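Local coordinates for protein thioredoxin peroxidase 2 (Plasmodium falciparum, PDB 2C0D) that probably reduces hydrogen peroxide and organic hydroperoxides as a mitochondrial thioredoxin-dependent 2-Cys peroxiredoxin of the malaria parasite, at residues F34-V48 with L94-K108. Numbering follows the deposited sequence.
Sequences FTAQGLNKNNEIINV and LGISVDSVYSHLAWK
L39, at the end of strand 35-39, drives its forked tip into the first turns of helix 101-108, whose axis runs nearly parallel to that of the strand, at an angle of 16°. With CG anti to the backbone N (chi1 -178°), the leucine sends CD2 onto the helix backbone, 3.5 Å from L105 N, in a hollow walled by CB of H104, CB of L105 and CD of K108. Its other branch, CD1, rests against V101 CG1. V101 is the answering bump: CG1 enters the notch between L39 and I45, 3.9 Å from I45 CG1, while CG2 lies against CB of Q37. A short, branched valine suits this place, since its two methyls meet neighbours on both strands of the 35-39/45-49 hairpin. One turn on, L105 extends CD1 beside N43 in the hairpin loop. That loop contains a type I turn from N40 to N43; N40 OD1 accepts from N42 N, which makes an Asx turn, and also from E44 N on the opposite face of the amide. K108 needs its length here: its methylenes pass L39, then the chain bends at chi3 (76°) and brings NZ alongside the loop. One water, 2.9 Å from K108 NZ, donates to L39 O; a second, 2.7 Å from NZ, donates to K41 O. Deeper in the thioredoxin-like fold, L94 CD1 meets V48 CG1 tip to tip and lies at the edge of the F34 ring, whose CZ also approaches I96 CD1 (4.3 Å). The interface is thus apolar at its centre and polar at one end, where the lysine ammonium group, bridged through water to backbone carbonyls, links the helix to the strand end and the turn and probably has its charge partly offset by the dipoles of those carbonyls and waters.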
# COMPACT_ATOMS: atom_id res chain seq x y z
N PHE B 34 14.17 10.77 10.34
CA PHE B 34 13.69 11.91 11.13
C PHE B 34 14.23 11.89 12.54
O PHE B 34 14.70 10.87 13.03
CB PHE B 34 12.17 11.92 11.15
CG PHE B 34 11.56 10.64 11.66
CD1 PHE B 34 11.33 10.46 13.03
CD2 PHE B 34 11.17 9.64 10.78
CE1 PHE B 34 10.74 9.29 13.49
CE2 PHE B 34 10.58 8.49 11.22
CZ PHE B 34 10.35 8.31 12.58
N THR B 35 14.15 13.06 13.18
CA THR B 35 14.34 13.18 14.62
C THR B 35 13.14 13.99 15.14
O THR B 35 12.79 15.06 14.60
CB THR B 35 15.69 13.83 15.04
OG1 THR B 35 16.79 13.06 14.54
CG2 THR B 35 15.81 13.87 16.55
N ALA B 36 12.47 13.45 16.15
CA ALA B 36 11.25 14.10 16.64
C ALA B 36 11.07 13.66 18.08
O ALA B 36 11.63 12.65 18.49
CB ALA B 36 10.01 13.68 15.81
N GLN B 37 10.28 14.40 18.83
CA GLN B 37 9.92 13.92 20.17
C GLN B 37 8.85 12.87 20.07
O GLN B 37 7.97 12.93 19.19
CB GLN B 37 9.40 15.08 21.04
CG GLN B 37 10.44 16.14 21.33
CD GLN B 37 9.96 17.09 22.38
OE1 GLN B 37 8.87 17.66 22.24
NE2 GLN B 37 10.72 17.24 23.46
N GLY B 38 8.93 11.90 20.97
CA GLY B 38 7.91 10.88 21.03
C GLY B 38 7.51 10.65 22.48
O GLY B 38 8.23 11.07 23.42
N LEU B 39 6.37 10.01 22.65
CA LEU B 39 5.86 9.68 23.97
C LEU B 39 5.90 8.15 24.02
O LEU B 39 5.21 7.48 23.22
CB LEU B 39 4.44 10.22 24.10
CG LEU B 39 3.68 10.04 25.43
CD1 LEU B 39 4.39 10.87 26.54
CD2 LEU B 39 2.17 10.45 25.30
N ASN B 40 6.74 7.57 24.88
CA ASN B 40 6.88 6.10 24.88
C ASN B 40 5.84 5.33 25.73
O ASN B 40 4.90 5.92 26.28
CB ASN B 40 8.33 5.67 25.15
CG ASN B 40 8.71 5.76 26.64
OD1 ASN B 40 7.87 6.02 27.50
ND2 ASN B 40 9.99 5.56 26.92
N LYS B 41 6.02 4.01 25.84
CA LYS B 41 5.02 3.16 26.49
C LYS B 41 4.92 3.45 27.98
O LYS B 41 3.94 3.09 28.62
CB LYS B 41 5.33 1.69 26.24
CG LYS B 41 6.68 1.25 26.75
CD LYS B 41 6.97 -0.20 26.37
CE LYS B 41 8.07 -0.74 27.27
NZ LYS B 41 8.58 -2.10 26.90
N ASN B 42 5.93 4.12 28.51
CA ASN B 42 5.94 4.50 29.92
C ASN B 42 5.60 5.97 30.11
O ASN B 42 5.78 6.54 31.19
CB ASN B 42 7.29 4.13 30.53
CG ASN B 42 7.48 2.62 30.60
OD1 ASN B 42 8.51 2.09 30.19
ND2 ASN B 42 6.46 1.93 31.08
N ASN B 43 5.07 6.56 29.04
CA ASN B 43 4.74 7.99 28.99
C ASN B 43 5.87 8.92 29.38
O ASN B 43 5.66 9.93 30.06
CB ASN B 43 3.46 8.27 29.80
CG ASN B 43 2.23 7.67 29.16
OD1 ASN B 43 1.50 6.89 29.79
ND2 ASN B 43 2.00 8.00 27.89
N GLU B 44 7.07 8.53 28.95
CA GLU B 44 8.25 9.36 28.98
C GLU B 44 8.44 10.02 27.63
O GLU B 44 8.20 9.39 26.59
CB GLU B 44 9.46 8.48 29.30
CG GLU B 44 9.35 7.86 30.70
N ILE B 45 8.86 11.28 27.65
CA ILE B 45 9.15 12.00 26.41
C ILE B 45 10.57 11.63 26.00
O ILE B 45 11.51 11.79 26.80
CB ILE B 45 9.01 13.52 26.57
CG1 ILE B 45 7.59 13.89 26.99
CG2 ILE B 45 9.35 14.22 25.23
CD1 ILE B 45 7.42 15.36 27.34
N ILE B 46 10.71 11.12 24.78
CA ILE B 46 12.00 10.68 24.27
C ILE B 46 12.31 11.30 22.92
O ILE B 46 11.43 11.81 22.21
CB ILE B 46 12.06 9.12 24.15
CG1 ILE B 46 10.88 8.57 23.28
CG2 ILE B 46 12.04 8.47 25.56
CD1 ILE B 46 11.08 7.13 22.69
N ASN B 47 13.59 11.29 22.56
CA ASN B 47 13.93 11.66 21.20
C ASN B 47 13.93 10.42 20.34
O ASN B 47 14.68 9.47 20.61
CB ASN B 47 15.31 12.34 21.17
CG ASN B 47 15.30 13.71 21.85
OD1 ASN B 47 14.34 14.48 21.73
ND2 ASN B 47 16.38 14.01 22.58
N VAL B 48 13.11 10.42 19.29
CA VAL B 48 12.98 9.26 18.42
C VAL B 48 13.75 9.55 17.15
O VAL B 48 13.46 10.51 16.45
CB VAL B 48 11.49 9.00 18.03
CG1 VAL B 48 11.39 7.78 17.10
CG2 VAL B 48 10.66 8.80 19.31
N LEU B 94 5.80 2.53 15.31
CA LEU B 94 5.77 3.97 15.66
C LEU B 94 4.51 4.63 15.08
O LEU B 94 4.32 4.64 13.84
CB LEU B 94 7.00 4.68 15.11
CG LEU B 94 8.35 4.12 15.61
CD1 LEU B 94 9.49 4.79 14.88
CD2 LEU B 94 8.50 4.25 17.12
N GLY B 95 3.66 5.17 15.96
CA GLY B 95 2.50 5.92 15.48
C GLY B 95 2.99 7.33 15.23
O GLY B 95 3.81 7.88 16.01
N ILE B 96 2.58 7.93 14.11
CA ILE B 96 3.04 9.29 13.81
C ILE B 96 1.85 10.19 13.42
O ILE B 96 1.07 9.82 12.55
CB ILE B 96 4.05 9.31 12.66
CG1 ILE B 96 5.24 8.37 12.94
CG2 ILE B 96 4.53 10.76 12.42
CD1 ILE B 96 6.15 8.11 11.75
N SER B 97 1.71 11.36 14.05
CA SER B 97 0.72 12.37 13.59
C SER B 97 1.35 13.76 13.73
O SER B 97 2.36 13.91 14.42
CB SER B 97 -0.62 12.31 14.34
OG SER B 97 -0.50 12.87 15.66
N VAL B 98 0.71 14.76 13.13
CA VAL B 98 1.25 16.15 13.21
C VAL B 98 1.03 16.84 14.59
O VAL B 98 1.50 17.97 14.82
CB VAL B 98 0.75 17.03 12.04
CG1 VAL B 98 1.14 16.36 10.71
CG2 VAL B 98 -0.70 17.24 12.11
N ASP B 99 0.42 16.13 15.51
CA ASP B 99 -0.08 16.74 16.74
C ASP B 99 0.95 16.69 17.85
O ASP B 99 1.91 15.92 17.75
CB ASP B 99 -1.35 16.02 17.16
CG ASP B 99 -2.43 16.02 16.07
OD1 ASP B 99 -3.41 16.79 16.20
OD2 ASP B 99 -2.33 15.23 15.10
N SER B 100 0.75 17.47 18.92
CA SER B 100 1.80 17.63 19.94
C SER B 100 1.89 16.45 20.91
O SER B 100 0.96 15.61 20.99
CB SER B 100 1.50 18.90 20.76
OG SER B 100 0.28 18.72 21.48
N VAL B 101 2.97 16.42 21.71
CA VAL B 101 3.12 15.37 22.73
C VAL B 101 1.94 15.45 23.72
O VAL B 101 1.40 14.42 24.09
CB VAL B 101 4.48 15.46 23.44
CG1 VAL B 101 4.58 14.41 24.54
CG2 VAL B 101 5.59 15.22 22.38
N TYR B 102 1.52 16.68 24.07
CA TYR B 102 0.36 16.85 24.97
C TYR B 102 -0.87 16.17 24.35
O TYR B 102 -1.58 15.43 25.02
CB TYR B 102 0.03 18.34 25.18
CG TYR B 102 -1.16 18.47 26.06
CD1 TYR B 102 -0.99 18.48 27.46
CD2 TYR B 102 -2.45 18.54 25.53
CE1 TYR B 102 -2.10 18.59 28.32
CE2 TYR B 102 -3.57 18.65 26.37
CZ TYR B 102 -3.37 18.65 27.76
OH TYR B 102 -4.46 18.74 28.60
N SER B 103 -1.11 16.43 23.06
CA SER B 103 -2.29 15.85 22.38
C SER B 103 -2.27 14.30 22.45
O SER B 103 -3.31 13.68 22.68
CB SER B 103 -2.34 16.31 20.90
OG SER B 103 -2.71 17.72 20.85
N HIS B 104 -1.11 13.69 22.22
CA HIS B 104 -0.99 12.21 22.34
C HIS B 104 -1.24 11.70 23.75
O HIS B 104 -1.95 10.73 23.93
CB HIS B 104 0.37 11.75 21.87
CG HIS B 104 0.54 11.85 20.38
ND1 HIS B 104 -0.49 11.60 19.49
CD2 HIS B 104 1.62 12.14 19.63
CE1 HIS B 104 -0.04 11.74 18.25
NE2 HIS B 104 1.24 12.06 18.31
N LEU B 105 -0.67 12.39 24.73
CA LEU B 105 -0.87 12.00 26.13
C LEU B 105 -2.38 12.06 26.46
O LEU B 105 -2.92 11.17 27.08
CB LEU B 105 -0.07 12.90 27.07
CG LEU B 105 -0.30 12.56 28.56
CD1 LEU B 105 0.06 11.08 28.85
CD2 LEU B 105 0.51 13.60 29.37
N ALA B 106 -3.04 13.15 26.06
CA ALA B 106 -4.50 13.31 26.28
C ALA B 106 -5.30 12.16 25.63
O ALA B 106 -6.26 11.65 26.22
CB ALA B 106 -4.95 14.64 25.73
N TRP B 107 -4.87 11.72 24.45
CA TRP B 107 -5.56 10.63 23.74
C TRP B 107 -5.38 9.30 24.50
O TRP B 107 -6.33 8.48 24.61
CB TRP B 107 -5.01 10.51 22.32
CG TRP B 107 -5.98 9.88 21.34
CD1 TRP B 107 -7.35 9.83 21.40
CD2 TRP B 107 -5.61 9.29 20.10
NE1 TRP B 107 -7.85 9.22 20.25
CE2 TRP B 107 -6.80 8.89 19.45
CE3 TRP B 107 -4.38 9.06 19.48
CZ2 TRP B 107 -6.79 8.24 18.19
CZ3 TRP B 107 -4.37 8.39 18.20
CH2 TRP B 107 -5.58 8.01 17.60
N LYS B 108 -4.18 9.08 25.04
CA LYS B 108 -3.89 7.88 25.83
C LYS B 108 -4.66 7.86 27.14
O LYS B 108 -5.15 6.81 27.58
CB LYS B 108 -2.41 7.76 26.13
CG LYS B 108 -1.58 7.44 24.87
CD LYS B 108 -0.08 7.34 25.15
CE LYS B 108 0.25 6.02 25.80
NZ LYS B 108 1.73 5.96 26.17
O HOH W 1 2.97 5.98 23.60
O HOH W 2 1.46 3.76 27.63